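Putative uronate isomerase (Thermotoga maritima, PDB 4NAR) is a presumed isomerase of uncertain substrate, possibly acting as a lactate racemase. Local coordinates at residues A[150-155]-A[223-228]; A[186-191]-A[291-296]; A[260-265]-A[416-421]. All coordinates share one frame; numbering follows the deposited sequence.

Contact 1 (150-155 with 223-228) extends the main mixed sheet toward a sulfate and an acetate, both probably from the crystallisation liquor. Contact 3 (260-265 with 416-421) is a separate pair of parallel strands. The centres of contacts 1 and 3 are about 12 Å apart, and the salt bridge from Glu227 OE1 to Lys417 NZ spans 2.9 Å. Contact 2 (186-191 with 291-296) joins a short helix to a loop. Its centre is about 12 Å from that of contact 3 and about 17 Å from that of contact 1. Arg294 NH1 reaches Asp421 OD2 at 2.8 Å, so contacts 2 and 3 share a salt bridge.

Contact 1 of 3, residues A[150-155]-A[223-228]; sequences GTVPHE and MVYEEE. With SO4 (sulfate ion), chain C; ACT (acetate ion), chain E.
Gly150 pairs with Met223 in a parallel bridge at the end of strand 144-150. The direct backbone bond runs from Thr151 N to Met223 O at 2.9 Å. Gly150 CA also approaches Met223 O at 3.5 Å, a CA-H...O contact to the same carbonyl. One residue further on, a water replaces the direct link. It donates to Thr151 O at 2.7 Å and accepts from Tyr225 N at 2.9 Å. This water also sits over the centre of the Tyr225 ring.

The apolar contacts are looser. The selenomethionine chain of Met223 bends at chi3 (-59°), which places its methyl, CE, 4.1 Å from Gly150 CA. Val152 CG2 approaches Tyr225 CZ obliquely at 4.5 Å. Met223 CE and Tyr225 OH leave little room for a side chain at Gly150.

Two anions bind the 150-155 side. Gly150 N donates to acetate OXT at 3.2 Å. His154 NE2 donates to sulfate O3 at 2.8 Å in a nearly straight bond, 177° at the hydrogen. Glu155 OE1 lies over the centre of the His154 ring. Arg41 and Lys164 also bind the sulfate, and Arg41 the acetate too. Where the strands part, the chain thus offers N-H donors beside basic side chains, consistent with a pocket for negatively charged groups.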
loop_
_atom_site.group_PDB
_atom_site.type_symbol
_atom_site.label_atom_id
_atom_site.label_comp_id
_atom_site.label_asym_id
_atom_site.label_seq_id
_atom_site.Cartn_x
_atom_site.Cartn_y
_atom_site.Cartn_z
ATOM N N GLY A 150 9.238 -0.465 -0.899
ATOM C CA GLY A 150 9.216 -1.910 -1.035
ATOM C C GLY A 150 8.197 -2.375 -2.057
ATOM O O GLY A 150 7.090 -1.792 -2.169
ATOM N N THR A 151 8.552 -3.440 -2.784
ATOM C CA THR A 151 7.744 -3.877 -3.926
ATOM C C THR A 151 7.099 -5.246 -3.723
ATOM O O THR A 151 7.781 -6.246 -3.440
ATOM C CB THR A 151 8.548 -3.858 -5.252
ATOM O OG1 THR A 151 8.932 -2.509 -5.569
ATOM C CG2 THR A 151 7.727 -4.440 -6.396
ATOM N N VAL A 152 5.780 -5.267 -3.905
ATOM C CA VAL A 152 4.943 -6.423 -3.628
ATOM C C VAL A 152 3.686 -6.247 -4.492
ATOM O O VAL A 152 3.357 -5.124 -4.878
ATOM C CB VAL A 152 4.630 -6.463 -2.099
ATOM C CG1 VAL A 152 3.174 -6.803 -1.802
ATOM C CG2 VAL A 152 5.576 -7.421 -1.376
ATOM N N PRO A 153 2.999 -7.344 -4.846
ATOM C CA PRO A 153 1.805 -7.141 -5.681
ATOM C C PRO A 153 0.756 -6.337 -4.920
ATOM O O PRO A 153 0.586 -6.561 -3.722
ATOM C CB PRO A 153 1.292 -8.560 -5.925
ATOM C CG PRO A 153 2.466 -9.454 -5.643
ATOM C CD PRO A 153 3.255 -8.771 -4.574
ATOM N N HIS A 154 0.068 -5.420 -5.599
ATOM C CA HIS A 154 -0.819 -4.491 -4.917
ATOM C C HIS A 154 -2.144 -4.310 -5.647
ATOM O O HIS A 154 -2.183 -4.213 -6.889
ATOM C CB HIS A 154 -0.118 -3.146 -4.740
ATOM C CG HIS A 154 -0.774 -2.241 -3.735
ATOM N ND1 HIS A 154 -1.822 -1.402 -4.056
ATOM C CD2 HIS A 154 -0.503 -2.024 -2.424
ATOM C CE1 HIS A 154 -2.173 -0.711 -2.981
ATOM N NE2 HIS A 154 -1.391 -1.070 -1.979
ATOM N N GLU A 155 -3.217 -4.244 -4.852
ATOM C CA GLU A 155 -4.589 -4.220 -5.354
ATOM C C GLU A 155 -4.968 -2.936 -6.113
ATOM O O GLU A 155 -5.942 -2.945 -6.881
ATOM C CB GLU A 155 -5.575 -4.412 -4.192
ATOM C CG GLU A 155 -5.604 -3.228 -3.207
ATOM C CD GLU A 155 -4.433 -3.259 -2.196
ATOM O OE1 GLU A 155 -3.531 -4.139 -2.314
ATOM O OE2 GLU A 155 -4.411 -2.407 -1.268
HETATM N N MSE A 223 13.233 -2.151 -2.097
HETATM C CA MSE A 223 13.412 -3.458 -1.483
HETATM C C MSE A 223 12.507 -4.516 -2.101
HETATM O O MSE A 223 11.377 -4.229 -2.517
HETATM C CB MSE A 223 13.073 -3.376 0.003
HETATM C CG MSE A 223 14.021 -2.525 0.844
HETATM SE SE MSE A 223 13.312 -2.355 2.658
HETATM C CE MSE A 223 11.596 -1.523 2.288
ATOM N N VAL A 224 12.999 -5.751 -2.138
ATOM C CA VAL A 224 12.151 -6.909 -2.416
ATOM C C VAL A 224 12.489 -7.995 -1.383
ATOM O O VAL A 224 13.667 -8.198 -1.038
ATOM C CB VAL A 224 12.332 -7.431 -3.865
ATOM C CG1 VAL A 224 11.306 -8.506 -4.182
ATOM C CG2 VAL A 224 12.211 -6.296 -4.867
ATOM N N TYR A 225 11.471 -8.686 -0.879
ATOM C CA TYR A 225 11.683 -9.655 0.185
ATOM C C TYR A 225 10.593 -10.721 0.198
ATOM O O TYR A 225 9.518 -10.561 -0.395
ATOM C CB TYR A 225 11.702 -8.958 1.547
ATOM C CG TYR A 225 10.564 -7.976 1.666
ATOM C CD1 TYR A 225 10.730 -6.659 1.259
ATOM C CD2 TYR A 225 9.311 -8.365 2.152
ATOM C CE1 TYR A 225 9.683 -5.745 1.331
ATOM C CE2 TYR A 225 8.253 -7.451 2.236
ATOM C CZ TYR A 225 8.448 -6.145 1.817
ATOM O OH TYR A 225 7.428 -5.215 1.885
ATOM N N GLU A 226 10.888 -11.813 0.894
ATOM C CA GLU A 226 9.881 -12.815 1.205
ATOM C C GLU A 226 9.499 -12.701 2.670
ATOM O O GLU A 226 10.281 -12.207 3.493
ATOM C CB GLU A 226 10.411 -14.216 0.933
ATOM C CG GLU A 226 10.592 -14.515 -0.528
ATOM C CD GLU A 226 11.690 -15.530 -0.758
ATOM O OE1 GLU A 226 12.370 -15.911 0.230
ATOM O OE2 GLU A 226 11.872 -15.942 -1.924
ATOM N N GLU A 227 8.292 -13.162 2.985
ATOM C CA GLU A 227 7.869 -13.289 4.369
ATOM C C GLU A 227 7.370 -14.706 4.618
ATOM O O GLU A 227 6.347 -15.121 4.061
ATOM C CB GLU A 227 6.776 -12.277 4.709
ATOM C CG GLU A 227 6.276 -12.426 6.130
ATOM C CD GLU A 227 5.603 -11.168 6.639
ATOM O OE1 GLU A 227 5.431 -10.218 5.828
ATOM O OE2 GLU A 227 5.258 -11.135 7.848
ATOM N N GLU A 228 8.100 -15.456 5.437
ATOM C CA GLU A 228 7.653 -16.791 5.814
ATOM C C GLU A 228 7.218 -16.774 7.280
ATOM O O GLU A 228 6.019 -16.722 7.594
ATOM C CB GLU A 228 8.766 -17.816 5.582
ATOM C CG GLU A 228 9.132 -18.010 4.110
ATOM C CD GLU A 228 9.955 -19.274 3.874
ATOM O OE1 GLU A 228 11.167 -19.143 3.591
ATOM O OE2 GLU A 228 9.392 -20.397 3.972
HETATM S S SO4 C . -0.071 -0.362 1.153
HETATM O O1 SO4 C . 0.958 -0.175 0.108
HETATM O O2 SO4 C . 0.198 0.556 2.276
HETATM O O3 SO4 C . -1.431 -0.097 0.653
HETATM O O4 SO4 C . 0.023 -1.751 1.613
HETATM C C ACT E . 5.550 1.866 -0.835
HETATM O O ACT E . 4.813 1.407 -1.725
HETATM O OXT ACT E . 6.726 1.464 -0.885
HETATM C CH3 ACT E . 5.035 2.825 0.206
HETATM O O HOH W 1 8.954 -7.406 -1.313
#

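Contact 2 of 3, residues A[186-191]-A[291-296]; sequences MGIPKL and KLQRPG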
loop_
_atom_site.group_PDB
_atom_site.type_symbol
_atom_site.label_atom_id
_atom_site.label_comp_id
_atom_site.label_asym_id
_atom_site.label_seq_id
_atom_site.Cartn_x
_atom_site.Cartn_y
_atom_site.Cartn_z
HETATM N N MSE A 186 -10.825 -0.522 -13.680
HETATM C CA MSE A 186 -10.205 -1.721 -14.236
HETATM C C MSE A 186 -10.492 -2.926 -13.324
HETATM O O MSE A 186 -10.896 -3.998 -13.791
HETATM C CB MSE A 186 -8.693 -1.527 -14.436
HETATM C CG MSE A 186 -7.966 -2.796 -14.876
HETATM SE SE MSE A 186 -6.076 -2.585 -15.416
HETATM C CE MSE A 186 -6.368 -1.747 -17.169
ATOM N N GLY A 187 -10.275 -2.750 -12.023
ATOM C CA GLY A 187 -10.643 -3.779 -11.073
ATOM C C GLY A 187 -9.508 -4.723 -10.727
ATOM O O GLY A 187 -8.693 -5.074 -11.581
ATOM N N ILE A 188 -9.471 -5.128 -9.459
ATOM C CA ILE A 188 -8.435 -6.018 -8.936
ATOM C C ILE A 188 -8.105 -7.232 -9.814
ATOM O O ILE A 188 -6.916 -7.430 -10.144
ATOM C CB ILE A 188 -8.753 -6.461 -7.481
ATOM C CG1 ILE A 188 -8.633 -5.259 -6.536
ATOM C CG2 ILE A 188 -7.859 -7.632 -7.050
ATOM C CD1 ILE A 188 -9.095 -5.547 -5.142
ATOM N N PRO A 189 -9.131 -8.036 -10.202
ATOM C CA PRO A 189 -8.800 -9.251 -10.974
ATOM C C PRO A 189 -7.895 -8.978 -12.180
ATOM O O PRO A 189 -6.952 -9.738 -12.386
ATOM C CB PRO A 189 -10.169 -9.781 -11.431
ATOM C CG PRO A 189 -11.130 -9.272 -10.365
ATOM C CD PRO A 189 -10.590 -7.907 -9.975
ATOM N N LYS A 190 -8.143 -7.905 -12.935
ATOM C CA LYS A 190 -7.273 -7.572 -14.067
ATOM C C LYS A 190 -5.988 -6.859 -13.628
ATOM O O LYS A 190 -4.909 -7.076 -14.198
ATOM C CB LYS A 190 -8.012 -6.698 -15.077
ATOM C CG LYS A 190 -9.305 -7.303 -15.581
ATOM C CD LYS A 190 -9.283 -7.520 -17.084
ATOM C CE LYS A 190 -10.705 -7.715 -17.630
ATOM N NZ LYS A 190 -10.729 -8.640 -18.813
ATOM N N LEU A 191 -6.110 -6.005 -12.613
ATOM C CA LEU A 191 -5.043 -5.061 -12.271
ATOM C C LEU A 191 -3.905 -5.642 -11.411
ATOM O O LEU A 191 -2.715 -5.479 -11.744
ATOM C CB LEU A 191 -5.634 -3.801 -11.611
ATOM C CG LEU A 191 -4.693 -2.601 -11.417
ATOM C CD1 LEU A 191 -5.379 -1.286 -11.809
ATOM C CD2 LEU A 191 -4.178 -2.534 -9.976
ATOM N N LYS A 291 -6.025 -10.432 -2.379
ATOM C CA LYS A 291 -5.026 -11.402 -2.850
ATOM C C LYS A 291 -5.645 -12.693 -3.374
ATOM O O LYS A 291 -4.944 -13.529 -3.953
ATOM C CB LYS A 291 -3.990 -11.727 -1.768
ATOM C CG LYS A 291 -3.150 -10.530 -1.337
ATOM C CD LYS A 291 -2.480 -9.872 -2.528
ATOM C CE LYS A 291 -1.068 -9.410 -2.181
ATOM N NZ LYS A 291 -0.978 -8.277 -1.196
ATOM N N LEU A 292 -6.958 -12.837 -3.200
ATOM C CA LEU A 292 -7.651 -14.041 -3.635
ATOM C C LEU A 292 -8.625 -13.798 -4.798
ATOM O O LEU A 292 -9.471 -14.646 -5.086
ATOM C CB LEU A 292 -8.377 -14.672 -2.440
ATOM C CG LEU A 292 -7.444 -15.119 -1.292
ATOM C CD1 LEU A 292 -8.215 -15.550 -0.035
ATOM C CD2 LEU A 292 -6.472 -16.229 -1.761
ATOM N N GLN A 293 -8.498 -12.660 -5.479
ATOM C CA GLN A 293 -9.509 -12.265 -6.476
ATOM C C GLN A 293 -9.166 -12.464 -7.956
ATOM O O GLN A 293 -9.972 -12.106 -8.823
ATOM C CB GLN A 293 -9.950 -10.815 -6.256
ATOM C CG GLN A 293 -10.807 -10.615 -5.017
ATOM C CD GLN A 293 -11.327 -9.189 -4.900
ATOM O OE1 GLN A 293 -11.668 -8.540 -5.912
ATOM N NE2 GLN A 293 -11.373 -8.682 -3.662
ATOM N N ARG A 294 -7.988 -13.006 -8.264
ATOM C CA ARG A 294 -7.759 -13.477 -9.626
ATOM C C ARG A 294 -8.853 -14.462 -10.037
ATOM O O ARG A 294 -9.388 -15.207 -9.193
ATOM C CB ARG A 294 -6.362 -14.068 -9.793
ATOM C CG ARG A 294 -5.352 -12.960 -10.031
ATOM C CD ARG A 294 -4.062 -13.440 -10.636
ATOM N NE ARG A 294 -3.289 -12.281 -11.062
ATOM C CZ ARG A 294 -1.980 -12.288 -11.302
ATOM N NH1 ARG A 294 -1.282 -13.413 -11.170
ATOM N NH2 ARG A 294 -1.371 -11.160 -11.666
ATOM N N PRO A 295 -9.230 -14.434 -11.327
ATOM C CA PRO A 295 -10.371 -15.260 -11.739
ATOM C C PRO A 295 -10.063 -16.742 -11.546
ATOM O O PRO A 295 -8.945 -17.187 -11.871
ATOM C CB PRO A 295 -10.540 -14.923 -13.228
ATOM C CG PRO A 295 -9.250 -14.313 -13.659
ATOM C CD PRO A 295 -8.674 -13.642 -12.441
ATOM N N GLY A 296 -11.032 -17.477 -10.996
ATOM C CA GLY A 296 -10.874 -18.903 -10.770
ATOM C C GLY A 296 -10.272 -19.281 -9.419
ATOM O O GLY A 296 -10.285 -20.469 -9.049
HETATM O O HOH W 2 -4.377 -9.557 -12.089
#
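Pro189 CG rests 3.4 Å from Gln293 O, and Ile188 packs beside it on the Gln293 side chain. This is a helix-to-loop contact. The first turn of the short helix 188-191 meets the loop between helix 287-290 and strand 298-299.

The Ile188 and Gln293 side chains cross obliquely. Ile188 CG2 touches Gln293 CB at 3.9 Å. Gln293 is extended beyond CG, with CD anti to CA (chi2 -175°). The amide end reaches the isoleucine, and Gln293 OE1 lies 4.0 Å from Ile188 CD1. At the outer side, Pro189 CB meets Pro295 CD at 4.3 Å. The direct contacts between the two segments are thus van der Waals in kind, and the polar link goes through a water.

A second shell fixes these groups. Gln293 NE2 is bonded to Asn355 O and to Ser289 OG, which hold the amide nitrogen while Gln293 CB and OE1 face Ile188. On the helix side, Gly187 is the N-cap residue, and its O accepts from Leu191 N at 2.9 Å. Its positive phi (94°) turns the chain from helix 173-186 into the next helix. Arg294 is held by Ile192 O at NH2 and by Asp421 at NH1. The water lies in the plane of the Arg294 guanidinium, accepting from Arg294 NE at 3.1 Å and donating to Pro189 O at 2.6 Å.

Contact 3 of 3, residues A[260-265]-A[416-421]; sequences HVKYID and GKYLYD
In Lys262, CG is anti to the carbonyl carbon (chi1 -65°), and a bend at chi2 (-61°) turns CD aside before the chain runs on extended. The side chain thereby meets two tyrosines of the other strand. Lys262 CB lies over a face of the Tyr420 ring, 3.7 Å from the ring centroid, in a CH-pi contact. Lys262 CE lies over a face of Tyr418, 4.1 Å from its centroid. Lys262 NZ adds a cation-pi contact to Tyr418, 4.8 Å from the centroid. Tyr418 OH is bonded to Glu227 O, which helps hold that ring in place.

Ile264 CG2 meets the edge of the Tyr420 ring at CD2, 4.0 Å away, and the two side chains cross at about a right angle. Tyr420 also packs on Leu410 and Ile412 of strand 409-412. An alanine here would probably leave Lys262 CB and Ile264 CG2 without their ring partner and open a gap toward strand 409-412.

Val261, Leu419, Tyr263 and Asp421 share the other face. Val261 CG2 touches Leu419 CD1 at 4.0 Å, and Val261 CG1 lies over a face of the Tyr263 ring, toward its rim. The Tyr263 and Asp421 side chains lie side by side, ring and carboxylate planes 11° apart; the carboxylate itself is bonded to Arg294. Tyr263 CE2 is 3.8 Å from Asp421 CB.

The backbones are joined by four bonds: Leu419 N to His260 O, Lys262 N to Leu419 O, Asp421 N to Lys262 O, and Ile264 N to Asp421 O. This alternation is that of a parallel beta pair, here joining the two ends of the chain section that builds the five-stranded parallel sheet.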
loop_
_atom_site.group_PDB
_atom_site.type_symbol
_atom_site.label_atom_id
_atom_site.label_comp_id
_atom_site.label_asym_id
_atom_site.label_seq_id
_atom_site.Cartn_x
_atom_site.Cartn_y
_atom_site.Cartn_z
ATOM N N HIS A 260 6.310 -13.693 -5.406
ATOM C CA HIS A 260 5.123 -13.370 -4.608
ATOM C C HIS A 260 3.794 -13.951 -5.113
ATOM O O HIS A 260 2.721 -13.608 -4.609
ATOM C CB HIS A 260 5.020 -11.856 -4.409
ATOM C CG HIS A 260 6.171 -11.267 -3.656
ATOM N ND1 HIS A 260 6.651 -9.997 -3.900
ATOM C CD2 HIS A 260 6.929 -11.764 -2.647
ATOM C CE1 HIS A 260 7.649 -9.735 -3.076
ATOM N NE2 HIS A 260 7.837 -10.795 -2.304
ATOM N N VAL A 261 3.859 -14.842 -6.097
ATOM C CA VAL A 261 2.651 -15.518 -6.553
ATOM C C VAL A 261 2.608 -16.999 -6.131
ATOM O O VAL A 261 3.494 -17.782 -6.483
ATOM C CB VAL A 261 2.442 -15.367 -8.080
ATOM C CG1 VAL A 261 1.169 -16.107 -8.533
ATOM C CG2 VAL A 261 2.356 -13.898 -8.457
ATOM N N LYS A 262 1.581 -17.357 -5.354
ATOM C CA LYS A 262 1.291 -18.743 -4.997
ATOM C C LYS A 262 0.324 -19.364 -5.999
ATOM O O LYS A 262 -0.680 -18.750 -6.386
ATOM C CB LYS A 262 0.669 -18.830 -3.597
ATOM C CG LYS A 262 1.580 -18.385 -2.441
ATOM C CD LYS A 262 2.840 -19.238 -2.354
ATOM C CE LYS A 262 3.546 -19.044 -1.012
ATOM N NZ LYS A 262 4.875 -19.744 -0.999
ATOM N N TYR A 263 0.612 -20.591 -6.416
ATOM C CA TYR A 263 -0.259 -21.267 -7.374
ATOM C C TYR A 263 -1.029 -22.403 -6.727
ATOM O O TYR A 263 -0.497 -23.114 -5.871
ATOM C CB TYR A 263 0.527 -21.769 -8.591
ATOM C CG TYR A 263 1.110 -20.647 -9.418
ATOM C CD1 TYR A 263 2.392 -20.167 -9.165
ATOM C CD2 TYR A 263 0.370 -20.048 -10.436
ATOM C CE1 TYR A 263 2.930 -19.123 -9.916
ATOM C CE2 TYR A 263 0.897 -19.001 -11.192
ATOM C CZ TYR A 263 2.177 -18.543 -10.925
ATOM O OH TYR A 263 2.714 -17.512 -11.670
ATOM N N ILE A 264 -2.293 -22.540 -7.121
ATOM C CA ILE A 264 -3.125 -23.665 -6.712
ATOM C C ILE A 264 -3.808 -24.222 -7.950
ATOM O O ILE A 264 -3.857 -23.560 -8.984
ATOM C CB ILE A 264 -4.185 -23.254 -5.674
ATOM C CG1 ILE A 264 -5.197 -22.291 -6.300
ATOM C CG2 ILE A 264 -3.514 -22.663 -4.446
ATOM C CD1 ILE A 264 -6.338 -21.896 -5.380
ATOM N N ASP A 265 -4.340 -25.432 -7.853
ATOM C CA ASP A 265 -4.895 -26.090 -9.038
ATOM C C ASP A 265 -6.426 -26.204 -9.027
ATOM O O ASP A 265 -7.052 -26.386 -10.082
ATOM C CB ASP A 265 -4.241 -27.460 -9.234
ATOM C CG ASP A 265 -3.665 -28.011 -7.949
ATOM O OD1 ASP A 265 -4.458 -28.396 -7.058
ATOM O OD2 ASP A 265 -2.419 -28.046 -7.828
ATOM N N GLY A 416 -2.812 -12.134 3.522
ATOM C CA GLY A 416 -2.862 -10.905 2.754
ATOM C C GLY A 416 -1.543 -10.510 2.114
ATOM O O GLY A 416 -1.420 -9.401 1.595
ATOM N N LYS A 417 -0.557 -11.403 2.155
ATOM C CA LYS A 417 0.768 -11.094 1.623
ATOM C C LYS A 417 0.926 -11.563 0.174
ATOM O O LYS A 417 1.148 -10.754 -0.724
ATOM C CB LYS A 417 1.871 -11.686 2.514
ATOM C CG LYS A 417 1.913 -11.121 3.956
ATOM C CD LYS A 417 2.104 -9.607 3.951
ATOM C CE LYS A 417 1.797 -8.998 5.320
ATOM N NZ LYS A 417 2.771 -9.337 6.393
ATOM N N TYR A 418 0.788 -12.870 -0.045
ATOM C CA TYR A 418 0.987 -13.478 -1.367
ATOM C C TYR A 418 -0.220 -13.391 -2.295
ATOM O O TYR A 418 -1.360 -13.504 -1.839
ATOM C CB TYR A 418 1.404 -14.942 -1.208
ATOM C CG TYR A 418 2.790 -15.040 -0.652
ATOM C CD1 TYR A 418 3.016 -14.881 0.705
ATOM C CD2 TYR A 418 3.892 -15.224 -1.488
ATOM C CE1 TYR A 418 4.296 -14.934 1.231
ATOM C CE2 TYR A 418 5.185 -15.282 -0.971
ATOM C CZ TYR A 418 5.377 -15.134 0.394
ATOM O OH TYR A 418 6.647 -15.177 0.932
ATOM N N LEU A 419 0.048 -13.197 -3.591
ATOM C CA LEU A 419 -0.978 -13.226 -4.638
ATOM C C LEU A 419 -1.225 -14.685 -5.022
ATOM O O LEU A 419 -0.277 -15.434 -5.294
ATOM C CB LEU A 419 -0.484 -12.492 -5.880
ATOM C CG LEU A 419 -1.411 -11.628 -6.734
ATOM C CD1 LEU A 419 -0.911 -11.634 -8.187
ATOM C CD2 LEU A 419 -2.872 -12.034 -6.636
ATOM N N TYR A 420 -2.488 -15.096 -5.042
ATOM C CA TYR A 420 -2.822 -16.454 -5.457
ATOM C C TYR A 420 -3.242 -16.523 -6.925
ATOM O O TYR A 420 -3.910 -15.614 -7.436
ATOM C CB TYR A 420 -3.882 -17.047 -4.526
ATOM C CG TYR A 420 -3.250 -17.574 -3.267
ATOM C CD1 TYR A 420 -2.885 -16.714 -2.231
ATOM C CD2 TYR A 420 -2.965 -18.922 -3.131
ATOM C CE1 TYR A 420 -2.278 -17.193 -1.083
ATOM C CE2 TYR A 420 -2.365 -19.411 -1.988
ATOM C CZ TYR A 420 -2.016 -18.550 -0.970
ATOM O OH TYR A 420 -1.409 -19.054 0.159
ATOM N N ASP A 421 -2.811 -17.579 -7.615
ATOM C CA ASP A 421 -3.236 -17.805 -8.992
ATOM C C ASP A 421 -3.505 -19.297 -9.243
ATOM O O ASP A 421 -3.027 -20.157 -8.493
ATOM C CB ASP A 421 -2.214 -17.246 -9.986
ATOM C CG ASP A 421 -2.871 -16.720 -11.270
ATOM O OD1 ASP A 421 -4.054 -17.083 -11.530
ATOM O OD2 ASP A 421 -2.212 -15.945 -12.018
#